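Local coordinates for hypothetical protein (Staphylococcus aureus subsp. aureus, PDB 2IL5) that is of unknown function but belongs to the Activator of Hsp90 ATPase homolog 1-like family, whose Bet v 1-like fold wraps a curved sheet around a long helix, at residues A[20-25]-A[118-123]. Numbering follows the deposited sequence.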
loop_
_atom_site.group_PDB
_atom_site.type_symbol
_atom_site.label_atom_id
_atom_site.label_comp_id
_atom_site.label_asym_id
_atom_site.label_seq_id
_atom_site.Cartn_x
_atom_site.Cartn_y
_atom_site.Cartn_z
ATOM N N LYS A 20 0.318 -7.519 10.820
ATOM C CA LYS A 20 1.715 -7.508 11.295
ATOM C C LYS A 20 1.822 -7.038 12.746
ATOM O O LYS A 20 1.140 -6.095 13.147
ATOM C CB LYS A 20 2.569 -6.595 10.431
ATOM C CG LYS A 20 2.718 -7.040 8.993
ATOM C CD LYS A 20 3.515 -8.309 8.942
ATOM C CE LYS A 20 3.561 -8.850 7.541
ATOM N NZ LYS A 20 4.464 -10.041 7.519
ATOM N N LEU A 21 2.689 -7.703 13.513
ATOM C CA LEU A 21 3.044 -7.313 14.902
ATOM C C LEU A 21 4.493 -6.788 14.959
ATOM O O LEU A 21 5.431 -7.488 14.611
ATOM C CB LEU A 21 2.881 -8.495 15.867
ATOM C CG LEU A 21 1.481 -9.113 16.047
ATOM C CD1 LEU A 21 1.556 -10.366 16.929
ATOM C CD2 LEU A 21 0.480 -8.153 16.645
ATOM N N TYR A 22 4.651 -5.529 15.363
ATOM C CA TYR A 22 5.964 -4.909 15.469
ATOM C C TYR A 22 6.205 -4.504 16.895
ATOM O O TYR A 22 5.250 -4.286 17.642
ATOM C CB TYR A 22 6.054 -3.669 14.582
ATOM C CG TYR A 22 5.810 -3.955 13.136
ATOM C CD1 TYR A 22 4.708 -3.399 12.460
ATOM C CD2 TYR A 22 6.660 -4.822 12.435
ATOM C CE1 TYR A 22 4.485 -3.687 11.113
ATOM C CE2 TYR A 22 6.450 -5.110 11.111
ATOM C CZ TYR A 22 5.356 -4.539 10.447
ATOM O OH TYR A 22 5.183 -4.843 9.118
ATOM N N LYS A 23 7.482 -4.390 17.247
ATOM C CA LYS A 23 7.918 -3.832 18.518
ATOM C C LYS A 23 7.829 -2.295 18.545
ATOM O O LYS A 23 7.789 -1.686 19.611
ATOM C CB LYS A 23 9.368 -4.259 18.804
ATOM C CG LYS A 23 10.350 -3.695 17.766
ATOM C CD LYS A 23 11.773 -4.106 18.005
ATOM C CE LYS A 23 12.613 -3.724 16.805
ATOM N NZ LYS A 23 13.797 -4.618 16.652
ATOM N N PHE A 24 7.848 -1.673 17.372
ATOM C CA PHE A 24 7.750 -0.212 17.262
ATOM C C PHE A 24 6.439 0.332 17.810
ATOM O O PHE A 24 5.440 -0.358 17.738
ATOM C CB PHE A 24 7.833 0.188 15.797
ATOM C CG PHE A 24 9.012 -0.363 15.098
ATOM C CD1 PHE A 24 10.297 -0.063 15.541
ATOM C CD2 PHE A 24 8.852 -1.180 13.990
ATOM C CE1 PHE A 24 11.417 -0.590 14.875
ATOM C CE2 PHE A 24 9.956 -1.700 13.323
ATOM C CZ PHE A 24 11.233 -1.402 13.760
ATOM N N SER A 25 6.463 1.562 18.338
ATOM C CA SER A 25 5.248 2.300 18.738
ATOM C C SER A 25 4.294 2.594 17.537
ATOM O O SER A 25 4.766 2.734 16.393
ATOM C CB SER A 25 5.621 3.607 19.449
ATOM O OG SER A 25 6.098 4.569 18.524
ATOM N N THR A 118 3.095 -2.060 18.183
ATOM C CA THR A 118 1.870 -1.998 17.378
ATOM C C THR A 118 1.456 -3.286 16.700
ATOM O O THR A 118 2.291 -4.060 16.225
ATOM C CB THR A 118 1.843 -0.754 16.418
ATOM O OG1 THR A 118 1.149 -1.026 15.156
ATOM C CG2 THR A 118 3.182 -0.265 16.163
ATOM N N GLN A 119 0.141 -3.511 16.726
ATOM C CA GLN A 119 -0.540 -4.385 15.779
ATOM C C GLN A 119 -1.019 -3.597 14.562
ATOM O O GLN A 119 -1.786 -2.640 14.675
ATOM C CB GLN A 119 -1.743 -5.041 16.435
ATOM C CG GLN A 119 -2.456 -6.030 15.561
ATOM C CD GLN A 119 -3.703 -6.568 16.214
ATOM O OE1 GLN A 119 -4.336 -5.886 17.017
ATOM N NE2 GLN A 119 -4.075 -7.796 15.867
HETATM N N MSE A 120 -0.581 -4.017 13.382
HETATM C CA MSE A 120 -0.969 -3.344 12.173
HETATM C C MSE A 120 -1.860 -4.260 11.378
HETATM O O MSE A 120 -1.450 -5.354 10.991
HETATM C CB MSE A 120 0.245 -2.925 11.365
HETATM C CG MSE A 120 -0.099 -2.118 10.113
HETATM SE SE MSE A 120 1.447 -1.800 8.952
HETATM C CE MSE A 120 1.543 -3.453 7.973
ATOM N N LEU A 121 -3.088 -3.776 11.154
ATOM C CA LEU A 121 -4.106 -4.467 10.389
ATOM C C LEU A 121 -4.378 -3.746 9.040
ATOM O O LEU A 121 -4.904 -2.614 8.968
ATOM C CB LEU A 121 -5.370 -4.665 11.220
ATOM C CG LEU A 121 -5.168 -5.373 12.575
ATOM C CD1 LEU A 121 -6.380 -5.200 13.490
ATOM C CD2 LEU A 121 -4.844 -6.857 12.354
ATOM N N PHE A 122 -3.974 -4.437 7.983
ATOM C CA PHE A 122 -3.995 -3.892 6.640
ATOM C C PHE A 122 -5.080 -4.568 5.816
ATOM O O PHE A 122 -5.125 -5.798 5.742
ATOM C CB PHE A 122 -2.579 -4.047 5.994
ATOM C CG PHE A 122 -2.538 -3.772 4.481
ATOM C CD1 PHE A 122 -2.371 -2.471 3.997
ATOM C CD2 PHE A 122 -2.624 -4.841 3.546
ATOM C CE1 PHE A 122 -2.283 -2.245 2.628
ATOM C CE2 PHE A 122 -2.558 -4.632 2.170
ATOM C CZ PHE A 122 -2.367 -3.343 1.700
ATOM N N TYR A 123 -5.925 -3.763 5.181
ATOM C CA TYR A 123 -6.938 -4.266 4.251
ATOM C C TYR A 123 -6.755 -3.612 2.886
ATOM O O TYR A 123 -6.552 -2.426 2.828
ATOM C CB TYR A 123 -8.338 -3.925 4.786
ATOM C CG TYR A 123 -9.439 -4.115 3.762
ATOM C CD1 TYR A 123 -9.979 -5.366 3.517
ATOM C CD2 TYR A 123 -9.946 -3.027 3.034
ATOM C CE1 TYR A 123 -11.042 -5.550 2.578
ATOM C CE2 TYR A 123 -10.988 -3.191 2.123
ATOM C CZ TYR A 123 -11.537 -4.475 1.898
ATOM O OH TYR A 123 -12.537 -4.664 0.960
#
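Lys20 and Tyr22 pair with Met120 and Thr118 in the antiparallel sheet of this Bet v 1-like (helix-grip) fold, where strand 12-22, an outermost strand, borders strand 118-128. Met120 N gives a nearly straight bond to Lys20 O (2.7 Å), and Lys20 N returns a hydrogen bond to Met120 O. Where strand 12-22 ends and strand 118-128 begins, Tyr22 N bonds Thr118 O at 2.9 Å, while Thr118 N reaches Tyr22 O at 3.1 Å from above the carbonyl plane. Buried, beta-branched Thr118 suits a strand and touches Pro26 and Val29.

Met120, a selenomethionine, is long, flexible and apolar, apt for the face turned to helix 136-166, where the Tyr22 ring packs on Phe158 and Met161. Its CB lies 3.7 Å from Lys20 O. CG is anti to the backbone N (chi1 -176°), and an extended chi2 (-172°) sets SE at the Tyr22 ring edge, 4.2 Å from CE1. A bend at chi3 (82°) puts CE 3.9 Å from Lys20 CG and 4.1 Å from Tyr22 OH; Lys20 NZ continues to a salt bridge with Glu155.

On the other face, partly exposed Gln119 hydrogen-bonds Glu19 OE2 through NE2, yet lays its methylenes beside apolar Leu21, whose CD2 rests 3.8 Å from Gln119 CG.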